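Putative aldehyde dehydrogenase AldY (Bacillus subtilis, PDB 4DNG) probably oxidises aldehydes to carboxylates with NAD+ and may help protect the cell against stress from ethanol and related compounds. Local coordinates at residues 408-413 with 430-435; 259-264 with 397-402; 23-28 with 35-40. All blocks are in the same frame, centred on the assembly; numbering follows the deposited sequence.

Interaction 1 of 3, residues 408-413 with 430-435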
ATOM      1  N   GLY A 408      -6.086  -5.422 -15.200  1.00130.63           N
ATOM      2  CA  GLY A 408      -5.015  -6.036 -15.970  1.00122.31           C
ATOM      3  C   GLY A 408      -3.744  -6.087 -15.149  1.00117.17           C
ATOM      4  O   GLY A 408      -3.274  -5.056 -14.666  1.00118.51           O
ATOM      5  N   LEU A 409      -3.201  -7.291 -14.976  1.00108.17           N
ATOM      6  CA  LEU A 409      -1.921  -7.483 -14.296  1.00109.24           C
ATOM      7  C   LEU A 409      -0.773  -7.566 -15.309  1.00109.17           C
ATOM      8  O   LEU A 409       0.208  -6.819 -15.220  1.00114.51           O
ATOM      9  CB  LEU A 409      -1.955  -8.744 -13.420  1.00112.67           C
ATOM     10  CG  LEU A 409      -0.618  -9.278 -12.877  1.00125.81           C
ATOM     11  CD1 LEU A 409       0.001  -8.361 -11.822  1.00129.15           C
ATOM     12  CD2 LEU A 409      -0.794 -10.692 -12.341  1.00126.23           C
ATOM     13  N   SER A 410      -0.908  -8.485 -16.261  1.00100.51           N
ATOM     14  CA  SER A 410       0.088  -8.691 -17.307  1.00 92.94           C
ATOM     15  C   SER A 410      -0.577  -8.714 -18.681  1.00 88.97           C
ATOM     16  O   SER A 410      -1.749  -9.091 -18.819  1.00 84.49           O
ATOM     17  CB  SER A 410       0.855  -9.992 -17.073  1.00 89.31           C
ATOM     18  OG  SER A 410       2.225  -9.839 -17.395  1.00 98.25           O
ATOM     19  N   SER A 411       0.176  -8.295 -19.693  1.00 87.33           N
ATOM     20  CA  SER A 411      -0.288  -8.346 -21.075  1.00 80.18           C
ATOM     21  C   SER A 411       0.845  -8.750 -22.020  1.00 77.05           C
ATOM     22  O   SER A 411       2.036  -8.631 -21.679  1.00 74.64           O
ATOM     23  CB  SER A 411      -0.851  -6.992 -21.470  1.00 77.03           C
ATOM     24  OG  SER A 411       0.124  -5.993 -21.246  1.00 84.76           O
ATOM     25  N   ALA A 412       0.464  -9.220 -23.206  1.00 71.54           N
ATOM     26  CA  ALA A 412       1.434  -9.581 -24.248  1.00 75.03           C
ATOM     27  C   ALA A 412       1.019  -9.022 -25.606  1.00 76.45           C
ATOM     28  O   ALA A 412      -0.145  -9.128 -26.014  1.00 79.38           O
ATOM     29  CB  ALA A 412       1.626 -11.099 -24.312  1.00 69.32           C
ATOM     30  N   VAL A 413       1.972  -8.408 -26.292  1.00 79.06           N
ATOM     31  CA  VAL A 413       1.720  -7.837 -27.621  1.00 79.49           C
ATOM     32  C   VAL A 413       2.713  -8.399 -28.637  1.00 78.01           C
ATOM     33  O   VAL A 413       3.911  -8.549 -28.348  1.00 73.04           O
ATOM     34  CB  VAL A 413       1.663  -6.279 -27.611  1.00 77.42           C
ATOM     35  CG1 VAL A 413       2.893  -5.682 -26.945  1.00 84.70           C
ATOM     36  CG2 VAL A 413       1.492  -5.712 -29.019  1.00 74.08           C
ATOM     37  N   SER A 430      -1.584  -1.969 -17.135  1.00 88.45           N
ATOM     38  CA  SER A 430      -1.114  -3.282 -16.733  1.00 85.91           C
ATOM     39  C   SER A 430       0.286  -3.036 -16.222  1.00 85.72           C
ATOM     40  O   SER A 430       0.988  -2.158 -16.729  1.00 96.40           O
ATOM     41  CB  SER A 430      -1.095  -4.238 -17.934  1.00 90.49           C
ATOM     42  OG  SER A 430      -0.134  -5.267 -17.775  1.00 98.37           O
ATOM     43  N   GLY A 431       0.693  -3.778 -15.206  1.00 78.09           N
ATOM     44  CA  GLY A 431       2.027  -3.587 -14.648  1.00 77.15           C
ATOM     45  C   GLY A 431       3.074  -4.010 -15.660  1.00 91.71           C
ATOM     46  O   GLY A 431       4.041  -3.276 -15.910  1.00 98.81           O
ATOM     47  N   MET A 432       2.866  -5.185 -16.261  1.00 85.79           N
ATOM     48  CA  MET A 432       3.838  -5.756 -17.189  1.00 89.07           C
ATOM     49  C   MET A 432       3.265  -5.990 -18.594  1.00 75.80           C
ATOM     50  O   MET A 432       2.200  -6.583 -18.746  1.00 74.33           O
ATOM     51  CB  MET A 432       4.390  -7.069 -16.614  1.00100.72           C
ATOM     52  CG  MET A 432       5.233  -7.887 -17.579  1.00111.87           C
ATOM     53  SD  MET A 432       6.991  -7.495 -17.536  1.00127.75           S
ATOM     54  CE  MET A 432       7.551  -8.700 -16.328  1.00129.97           C
ATOM     55  N   THR A 433       3.974  -5.515 -19.614  1.00 72.83           N
ATOM     56  CA  THR A 433       3.735  -5.990 -20.984  1.00 75.13           C
ATOM     57  C   THR A 433       4.996  -6.598 -21.575  1.00 80.82           C
ATOM     58  O   THR A 433       6.071  -5.991 -21.506  1.00 80.95           O
ATOM     59  CB  THR A 433       3.286  -4.869 -21.920  1.00 73.82           C
ATOM     60  OG1 THR A 433       2.220  -4.137 -21.305  1.00 75.71           O
ATOM     61  CG2 THR A 433       2.815  -5.448 -23.247  1.00 73.44           C
ATOM     62  N   HIS A 434       4.856  -7.748 -22.212  1.00 80.61           N
ATOM     63  CA  HIS A 434       5.926  -8.330 -22.981  1.00 82.55           C
ATOM     64  C   HIS A 434       5.671  -8.091 -24.423  1.00 84.68           C
ATOM     65  O   HIS A 434       4.527  -8.168 -24.870  1.00 82.73           O
ATOM     66  CB  HIS A 434       5.974  -9.825 -22.788  1.00 85.55           C
ATOM     67  CG  HIS A 434       5.834 -10.262 -21.369  1.00 99.10           C
ATOM     68  ND1 HIS A 434       6.830 -10.177 -20.496  1.00104.72           N
ATOM     69  CD2 HIS A 434       4.771 -10.825 -20.694  1.00105.15           C
ATOM     70  CE1 HIS A 434       6.429 -10.644 -19.315  1.00102.80           C
ATOM     71  NE2 HIS A 434       5.168 -11.042 -19.436  1.00106.65           N
ATOM     72  N   VAL A 435       6.715  -7.832 -25.192  1.00 82.31           N
ATOM     73  CA  VAL A 435       6.551  -7.761 -26.626  1.00 79.53           C
ATOM     74  C   VAL A 435       7.147  -9.009 -27.236  1.00 85.18           C
ATOM     75  O   VAL A 435       8.317  -9.282 -27.080  1.00 89.15           O
ATOM     76  CB  VAL A 435       7.248  -6.537 -27.217  1.00 77.44           C
ATOM     77  CG1 VAL A 435       6.480  -5.284 -26.890  1.00 74.80           C
ATOM     78  CG2 VAL A 435       8.661  -6.437 -26.701  1.00 79.90           C
TER
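Ser-410 to Val-413 pairs in parallel with Met-432 to Val-435, the two strand axes running 4.6 Å apart at 20° to each other. These are the two strands of a beta-alpha-beta unit, linked by helix 418-425, in the mixed sheet that continues through strand 258-262. On its far side strand 432-435 pairs in parallel with a strand of the second subunit, so the sheet crosses the dimer interface. Ser-411 N donates to Met-432 O at 2.8 Å, and Ser-411 O accepts a bond from His-434 N. Val-413 N binds His-434 O at 2.9 Å, with an N-H...O angle of 171°. Leu-409 O takes a long bond (3.3 Å) from Met-432 N and a weak one from Gly-431 N. The Leu-409 side chain lies beside that of Glu-253, a predicted active-site residue.

The side chains of Ser-411, Thr-433, Val-413 and Val-435 share one face. Thr-433 OG1 donates a hydrogen bond to Ser-411 OG at 2.8 Å. Ser-411 OG sits between its own backbone N and carbonyl carbon (chi1 55°), which also brings it into a weak bond with Met-432 O. Thr-433 OG1 is also hydrogen-bonded to Lys-472 NZ of the second subunit, linking Ser-411 to that chain. On the other face, Ser-410 OG touches Met-432 CG at 3.6 Å. Back on the Ser-411 face, Val-413 CG1 rests against Val-435 CG1 at 3.6 Å.

Interaction 2 of 3, residues 259-264 with 397-402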
ATOM      1  N   PRO A 259      -4.655 -10.198 -21.551  1.00 82.10           N
ATOM      2  CA  PRO A 259      -4.853 -10.181 -22.988  1.00 78.04           C
ATOM      3  C   PRO A 259      -3.568 -10.553 -23.723  1.00 76.08           C
ATOM      4  O   PRO A 259      -2.465 -10.209 -23.297  1.00 70.46           O
ATOM      5  CB  PRO A 259      -5.229  -8.731 -23.263  1.00 79.44           C
ATOM      6  CG  PRO A 259      -4.482  -7.949 -22.211  1.00 79.41           C
ATOM      7  CD  PRO A 259      -4.330  -8.857 -21.015  1.00 76.74           C
ATOM      8  N   PHE A 260      -3.748 -11.259 -24.826  1.00 80.45           N
ATOM      9  CA  PHE A 260      -2.704 -11.600 -25.754  1.00 76.93           C
ATOM     10  C   PHE A 260      -3.137 -10.873 -27.016  1.00 75.25           C
ATOM     11  O   PHE A 260      -4.167 -11.212 -27.610  1.00 78.97           O
ATOM     12  CB  PHE A 260      -2.762 -13.114 -25.970  1.00 83.53           C
ATOM     13  CG  PHE A 260      -1.552 -13.709 -26.626  1.00 87.23           C
ATOM     14  CD1 PHE A 260      -0.423 -14.036 -25.876  1.00 86.88           C
ATOM     15  CD2 PHE A 260      -1.566 -14.014 -27.979  1.00 91.82           C
ATOM     16  CE1 PHE A 260       0.693 -14.606 -26.472  1.00 84.73           C
ATOM     17  CE2 PHE A 260      -0.456 -14.599 -28.584  1.00 93.45           C
ATOM     18  CZ  PHE A 260       0.672 -14.895 -27.828  1.00 92.34           C
ATOM     19  N   ALA A 261      -2.401  -9.832 -27.395  1.00 74.32           N
ATOM     20  CA  ALA A 261      -2.721  -9.109 -28.631  1.00 73.42           C
ATOM     21  C   ALA A 261      -1.741  -9.444 -29.741  1.00 78.42           C
ATOM     22  O   ALA A 261      -0.533  -9.414 -29.533  1.00 80.59           O
ATOM     23  CB  ALA A 261      -2.792  -7.600 -28.410  1.00 66.03           C
ATOM     24  N   VAL A 262      -2.289  -9.742 -30.918  1.00 82.92           N
ATOM     25  CA  VAL A 262      -1.532 -10.173 -32.090  1.00 86.83           C
ATOM     26  C   VAL A 262      -1.823  -9.203 -33.233  1.00 90.78           C
ATOM     27  O   VAL A 262      -2.866  -9.282 -33.899  1.00 91.63           O
ATOM     28  CB  VAL A 262      -1.911 -11.621 -32.489  1.00 82.22           C
ATOM     29  CG1 VAL A 262      -1.295 -12.009 -33.835  1.00 80.31           C
ATOM     30  CG2 VAL A 262      -1.505 -12.601 -31.403  1.00 72.30           C
ATOM     31  N   LEU A 263      -0.888  -8.285 -33.450  1.00 88.81           N
ATOM     32  CA  LEU A 263      -1.119  -7.148 -34.326  1.00 84.05           C
ATOM     33  C   LEU A 263      -0.868  -7.507 -35.788  1.00 89.71           C
ATOM     34  O   LEU A 263      -0.298  -8.561 -36.083  1.00 93.30           O
ATOM     35  CB  LEU A 263      -0.252  -5.958 -33.892  1.00 85.70           C
ATOM     36  CG  LEU A 263      -0.219  -5.494 -32.426  1.00 80.03           C
ATOM     37  CD1 LEU A 263       0.395  -4.101 -32.348  1.00 81.48           C
ATOM     38  CD2 LEU A 263      -1.590  -5.502 -31.767  1.00 77.03           C
ATOM     39  N   SER A 264      -1.286  -6.619 -36.696  1.00 87.66           N
ATOM     40  CA  SER A 264      -1.223  -6.876 -38.137  1.00 85.53           C
ATOM     41  C   SER A 264       0.166  -7.277 -38.663  1.00 86.24           C
ATOM     42  O   SER A 264       0.280  -8.175 -39.489  1.00 86.16           O
ATOM     43  CB  SER A 264      -1.788  -5.695 -38.931  1.00 85.56           C
ATOM     44  OG  SER A 264      -1.228  -4.466 -38.512  1.00 87.86           O
ATOM     45  N   GLU A 397      -7.662  -0.598 -31.814  1.00 91.24           N
ATOM     46  CA  GLU A 397      -8.785  -1.355 -31.218  1.00 92.12           C
ATOM     47  C   GLU A 397      -8.281  -2.580 -30.444  1.00 89.47           C
ATOM     48  O   GLU A 397      -8.679  -2.807 -29.296  1.00 89.22           O
ATOM     49  CB  GLU A 397      -9.811  -1.767 -32.283  1.00 92.24           C
ATOM     50  CG  GLU A 397     -11.000  -2.564 -31.756  1.00 95.08           C
ATOM     51  CD  GLU A 397     -12.063  -2.825 -32.817  1.00100.51           C
ATOM     52  OE1 GLU A 397     -11.755  -3.472 -33.839  1.00 97.61           O
ATOM     53  OE2 GLU A 397     -13.217  -2.392 -32.625  1.00105.60           O
ATOM     54  N   ALA A 398      -7.393  -3.354 -31.073  1.00 85.04           N
ATOM     55  CA  ALA A 398      -6.732  -4.481 -30.406  1.00 79.72           C
ATOM     56  C   ALA A 398      -6.228  -4.106 -29.013  1.00 79.71           C
ATOM     57  O   ALA A 398      -6.489  -4.815 -28.040  1.00 77.24           O
ATOM     58  CB  ALA A 398      -5.577  -4.989 -31.249  1.00 77.30           C
ATOM     59  N   ILE A 399      -5.487  -2.999 -28.943  1.00 81.05           N
ATOM     60  CA  ILE A 399      -4.947  -2.482 -27.696  1.00 78.31           C
ATOM     61  C   ILE A 399      -6.074  -1.929 -26.820  1.00 80.19           C
ATOM     62  O   ILE A 399      -6.067  -2.149 -25.603  1.00 75.76           O
ATOM     63  CB  ILE A 399      -3.857  -1.419 -27.957  1.00 84.87           C
ATOM     64  CG1 ILE A 399      -2.802  -1.941 -28.963  1.00 85.08           C
ATOM     65  CG2 ILE A 399      -3.223  -0.942 -26.652  1.00 78.79           C
ATOM     66  CD1 ILE A 399      -2.071  -3.222 -28.597  1.00 77.67           C
ATOM     67  N   ASP A 400      -7.053  -1.245 -27.427  1.00 79.45           N
ATOM     68  CA  ASP A 400      -8.263  -0.837 -26.688  1.00 82.53           C
ATOM     69  C   ASP A 400      -8.978  -2.045 -26.045  1.00 92.28           C
ATOM     70  O   ASP A 400      -9.250  -2.037 -24.837  1.00 96.30           O
ATOM     71  CB  ASP A 400      -9.232  -0.041 -27.566  1.00 77.61           C
ATOM     72  CG  ASP A 400      -8.694   1.334 -27.935  1.00 85.53           C
ATOM     73  OD1 ASP A 400      -7.704   1.780 -27.307  1.00 82.63           O
ATOM     74  OD2 ASP A 400      -9.255   1.970 -28.862  1.00 91.26           O
ATOM     75  N   MET A 401      -9.249  -3.079 -26.846  1.00 84.95           N
ATOM     76  CA  MET A 401      -9.884  -4.316 -26.364  1.00 84.56           C
ATOM     77  C   MET A 401      -9.122  -4.993 -25.225  1.00 86.72           C
ATOM     78  O   MET A 401      -9.737  -5.600 -24.334  1.00 82.05           O
ATOM     79  CB  MET A 401     -10.085  -5.308 -27.515  1.00 86.62           C
ATOM     80  CG  MET A 401     -11.180  -4.922 -28.492  1.00 84.70           C
ATOM     81  SD  MET A 401     -11.289  -6.089 -29.861  1.00 98.31           S
ATOM     82  CE  MET A 401     -13.031  -5.958 -30.303  1.00 90.24           C
ATOM     83  N   ALA A 402      -7.790  -4.884 -25.257  1.00 97.33           N
ATOM     84  CA  ALA A 402      -6.913  -5.440 -24.210  1.00 94.95           C
ATOM     85  C   ALA A 402      -7.052  -4.682 -22.895  1.00 96.65           C
ATOM     86  O   ALA A 402      -6.989  -5.282 -21.826  1.00105.60           O
ATOM     87  CB  ALA A 402      -5.462  -5.440 -24.666  1.00 89.32           C
TER
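Leu-263 reaches from just past the end of strand 258-262 to Ile-399 and Ala-398 of helix 395-403. Its CB does not head straight for the helix. The first torsion sets CG anti to the carbonyl carbon (chi1 -50°). CG and CD1 rest against Val-413 CG2 of strand 410-414. CD2 is the branch that touches the helix: it meets Ile-399 CD1 at 3.9 Å and Ala-398 CB at 4.1 Å. The Leu-263 and Ile-399 side chains cross at about a right angle. Phe-424 of helix 418-425 packs on both.

At the other end of the contact, the ring of Pro-259 lies against Ala-402. Pro-259 CB is 3.6 Å from Ala-402 CB. Pro-259 CG reaches the same methyl and also nears Ala-402 O, at 3.7 Å. Between these two ends, Ala-261 CB approaches Ile-399 CD1 more loosely, at 4.4 Å.

The helix thus lies against one face of the parallel part of the sheet, as in the alpha/beta catalytic domain of aldehyde dehydrogenases. The small side chains of Ala-398, Ala-402 and Ala-261 are consistent with a close approach. No hydrogen bond joins the two segments, so the contact between them is van der Waals packing of buried apolar groups.

Interaction 3 of 3, residues 23-28 with 35-40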
ATOM      1  N   THR A  23      -9.989 -33.935   9.390  1.00 67.00           N
ATOM      2  CA  THR A  23      -8.900 -34.270   8.488  1.00 67.22           C
ATOM      3  C   THR A  23      -9.369 -34.172   7.049  1.00 76.34           C
ATOM      4  O   THR A  23     -10.567 -34.191   6.774  1.00 81.58           O
ATOM      5  CB  THR A  23      -8.398 -35.694   8.690  1.00 65.99           C
ATOM      6  OG1 THR A  23      -9.406 -36.585   8.232  1.00 70.49           O
ATOM      7  CG2 THR A  23      -8.097 -35.987  10.161  1.00 69.78           C
ATOM      8  N   GLU A  24      -8.413 -34.061   6.135  1.00 76.08           N
ATOM      9  CA  GLU A  24      -8.708 -34.027   4.728  1.00 69.13           C
ATOM     10  C   GLU A  24      -7.717 -34.865   3.964  1.00 72.27           C
ATOM     11  O   GLU A  24      -6.505 -34.777   4.182  1.00 75.06           O
ATOM     12  CB  GLU A  24      -8.636 -32.603   4.210  1.00 70.22           C
ATOM     13  CG  GLU A  24      -8.902 -32.520   2.720  1.00 70.61           C
ATOM     14  CD  GLU A  24      -9.671 -31.283   2.331  1.00 78.07           C
ATOM     15  OE1 GLU A  24     -10.120 -30.544   3.236  1.00 78.19           O
ATOM     16  OE2 GLU A  24      -9.839 -31.056   1.115  1.00 84.96           O
ATOM     17  N   ASP A  25      -8.246 -35.671   3.055  1.00 71.20           N
ATOM     18  CA  ASP A  25      -7.421 -36.430   2.156  1.00 67.62           C
ATOM     19  C   ASP A  25      -6.922 -35.538   1.024  1.00 70.46           C
ATOM     20  O   ASP A  25      -7.725 -34.880   0.323  1.00 70.41           O
ATOM     21  CB  ASP A  25      -8.224 -37.609   1.615  1.00 69.38           C
ATOM     22  CG  ASP A  25      -8.599 -38.600   2.696  1.00 80.59           C
ATOM     23  OD1 ASP A  25      -8.075 -38.485   3.832  1.00 87.63           O
ATOM     24  OD2 ASP A  25      -9.423 -39.491   2.414  1.00 85.42           O
ATOM     25  N   ILE A  26      -5.601 -35.485   0.858  1.00 65.57           N
ATOM     26  CA  ILE A  26      -5.034 -34.779  -0.288  1.00 65.85           C
ATOM     27  C   ILE A  26      -5.002 -35.769  -1.434  1.00 72.91           C
ATOM     28  O   ILE A  26      -4.453 -36.868  -1.304  1.00 77.27           O
ATOM     29  CB  ILE A  26      -3.641 -34.188  -0.009  1.00 63.44           C
ATOM     30  CG1 ILE A  26      -3.707 -33.311   1.252  1.00 59.50           C
ATOM     31  CG2 ILE A  26      -3.141 -33.429  -1.235  1.00 59.31           C
ATOM     32  CD1 ILE A  26      -2.427 -32.604   1.614  1.00 58.47           C
ATOM     33  N   LEU A  27      -5.610 -35.374  -2.547  1.00 74.60           N
ATOM     34  CA  LEU A  27      -5.865 -36.291  -3.645  1.00 70.11           C
ATOM     35  C   LEU A  27      -5.032 -35.993  -4.887  1.00 73.42           C
ATOM     36  O   LEU A  27      -4.692 -34.846  -5.160  1.00 86.38           O
ATOM     37  CB  LEU A  27      -7.361 -36.284  -3.991  1.00 68.31           C
ATOM     38  CG  LEU A  27      -8.414 -36.582  -2.899  1.00 70.22           C
ATOM     39  CD1 LEU A  27      -9.813 -36.672  -3.504  1.00 69.52           C
ATOM     40  CD2 LEU A  27      -8.119 -37.847  -2.104  1.00 69.92           C
ATOM     41  N   ASN A  28      -4.772 -37.027  -5.661  1.00 75.47           N
ATOM     42  CA  ASN A  28      -4.297 -36.855  -6.999  1.00 72.45           C
ATOM     43  C   ASN A  28      -5.534 -36.586  -7.805  1.00 76.83           C
ATOM     44  O   ASN A  28      -6.498 -37.309  -7.715  1.00 78.38           O
ATOM     45  CB  ASN A  28      -3.604 -38.113  -7.477  1.00 69.49           C
ATOM     46  CG  ASN A  28      -3.095 -37.995  -8.883  1.00 70.58           C
ATOM     47  OD1 ASN A  28      -3.668 -37.302  -9.690  1.00 67.98           O
ATOM     48  ND2 ASN A  28      -2.014 -38.673  -9.177  1.00 68.75           N
ATOM     49  N   ILE A  35      -3.129 -39.260  -1.666  1.00 75.85           N
ATOM     50  CA  ILE A  35      -1.682 -39.086  -1.531  1.00 69.96           C
ATOM     51  C   ILE A  35      -1.264 -39.170  -0.055  1.00 70.86           C
ATOM     52  O   ILE A  35      -0.370 -39.939   0.282  1.00 77.02           O
ATOM     53  CB  ILE A  35      -1.222 -37.766  -2.192  1.00 69.73           C
ATOM     54  CG1 ILE A  35      -1.507 -37.814  -3.706  1.00 66.96           C
ATOM     55  CG2 ILE A  35       0.249 -37.465  -1.856  1.00 67.08           C
ATOM     56  CD1 ILE A  35      -1.397 -36.475  -4.407  1.00 65.56           C
ATOM     57  N   THR A  36      -1.880 -38.334   0.789  1.00 68.37           N
ATOM     58  CA  THR A  36      -1.918 -38.480   2.250  1.00 70.59           C
ATOM     59  C   THR A  36      -3.224 -37.964   2.810  1.00 74.31           C
ATOM     60  O   THR A  36      -4.095 -37.446   2.095  1.00 76.62           O
ATOM     61  CB  THR A  36      -0.949 -37.562   3.008  1.00 71.24           C
ATOM     62  OG1 THR A  36      -0.719 -36.350   2.265  1.00 66.59           O
ATOM     63  CG2 THR A  36       0.296 -38.249   3.338  1.00 68.88           C
ATOM     64  N   THR A  37      -3.285 -38.043   4.128  1.00 71.06           N
ATOM     65  CA  THR A  37      -4.348 -37.476   4.930  1.00 76.51           C
ATOM     66  C   THR A  37      -3.722 -36.457   5.890  1.00 70.46           C
ATOM     67  O   THR A  37      -2.719 -36.726   6.553  1.00 69.48           O
ATOM     68  CB  THR A  37      -5.077 -38.606   5.684  1.00 74.14           C
ATOM     69  OG1 THR A  37      -5.799 -39.379   4.722  1.00 73.06           O
ATOM     70  CG2 THR A  37      -6.042 -38.054   6.732  1.00 70.37           C
ATOM     71  N   ALA A  38      -4.291 -35.271   5.943  1.00 67.03           N
ATOM     72  CA  ALA A  38      -3.704 -34.251   6.786  1.00 72.84           C
ATOM     73  C   ALA A  38      -4.727 -33.803   7.806  1.00 74.30           C
ATOM     74  O   ALA A  38      -5.895 -33.559   7.462  1.00 75.94           O
ATOM     75  CB  ALA A  38      -3.214 -33.077   5.954  1.00 69.25           C
ATOM     76  N   SER A  39      -4.281 -33.718   9.054  1.00 67.03           N
ATOM     77  CA  SER A  39      -5.082 -33.185  10.149  1.00 69.11           C
ATOM     78  C   SER A  39      -5.041 -31.660  10.107  1.00 76.17           C
ATOM     79  O   SER A  39      -3.977 -31.060   9.889  1.00 78.86           O
ATOM     80  CB  SER A  39      -4.540 -33.672  11.484  1.00 65.84           C
ATOM     81  OG  SER A  39      -3.250 -33.143  11.696  1.00 65.76           O
ATOM     82  N   LEU A  40      -6.202 -31.053  10.338  1.00 70.13           N
ATOM     83  CA  LEU A  40      -6.397 -29.622  10.178  1.00 64.21           C
ATOM     84  C   LEU A  40      -6.106 -28.893  11.479  1.00 66.26           C
ATOM     85  O   LEU A  40      -6.655 -29.229  12.523  1.00 67.11           O
ATOM     86  CB  LEU A  40      -7.838 -29.356   9.733  1.00 59.02           C
ATOM     87  CG  LEU A  40      -8.183 -30.058   8.419  1.00 57.50           C
ATOM     88  CD1 LEU A  40      -9.617 -29.774   7.979  1.00 54.17           C
ATOM     89  CD2 LEU A  40      -7.179 -29.629   7.355  1.00 56.21           C
TER
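Thr-23 to Leu-27 runs antiparallel to Thr-36 to Ser-39, the strand axes 4.6 Å apart with their directions at 149°. Glu-24 and Ala-38 form a hydrogen-bonded pair. Glu-24 N donates to Ala-38 O at 2.9 Å, and Ala-38 N returns a bond to Glu-24 O. Nearer the turn, Ile-35 N binds Ile-26 O at 2.8 Å.

On the face that carries Thr-23, Asp-25 and Thr-37, the hydroxyl of Thr-37 donates from OG1 to Asp-25 OD1 at 2.6 Å. Asp-25 CG lies anti to its carbonyl carbon (chi1 -65°), as does Thr-37 OG1, which sets the two groups side by side. OG1 meets the carboxylate from above, 50° out of its plane. Thr-37 CG2 packs on Thr-23 CB at 3.9 Å. The two strands form a beta hairpin near the N-terminus, a two-stranded sheet within the chain. Ile-26 and Ile-35 touch helix 83-94, and Ile-35 and Thr-36 touch Ile-184 of helix 183-196. An alanine at Thr-37 would probably leave Asp-25 OD1 without this hydroxyl donor and open a gap beside Thr-23.

The opposite face carries Glu-24, Ile-26 and Ala-38. Ile-26 CD1 comes within 4.4 Å of Ala-38 CB. Glu-24 OE2 is bound by Gln-181 NE2, and the amide of Gln-181 also bonds to the backbone of Asp-25 and Leu-27. At the turn end, Ile-35 CD1 lies against the backbone, 3.6 Å from Asn-28 N.

How the interactions relate
Interactions 1 and 2 belong to the same sheet and touch each other. Strands 258-262 and 410-414 are neighbours in it, joined by backbone bonds between Ala-412 and both Pro-259 and Ala-261. Helix 395-403 comes just before strand 410-414 in the chain. Interaction 2 is wholly buried and apolar, a helix set on a sheet face. Interaction 1 is partly buried and mixes backbone ladder, hydroxyls and valines where the sheet meets the second subunit. Interaction 3 lies on the opposite side of the chain's centre, about 37 Å from interaction 1 between centres. It is a local hairpin, partly exposed, and its cross-strand side-chain bond involves a carboxylate.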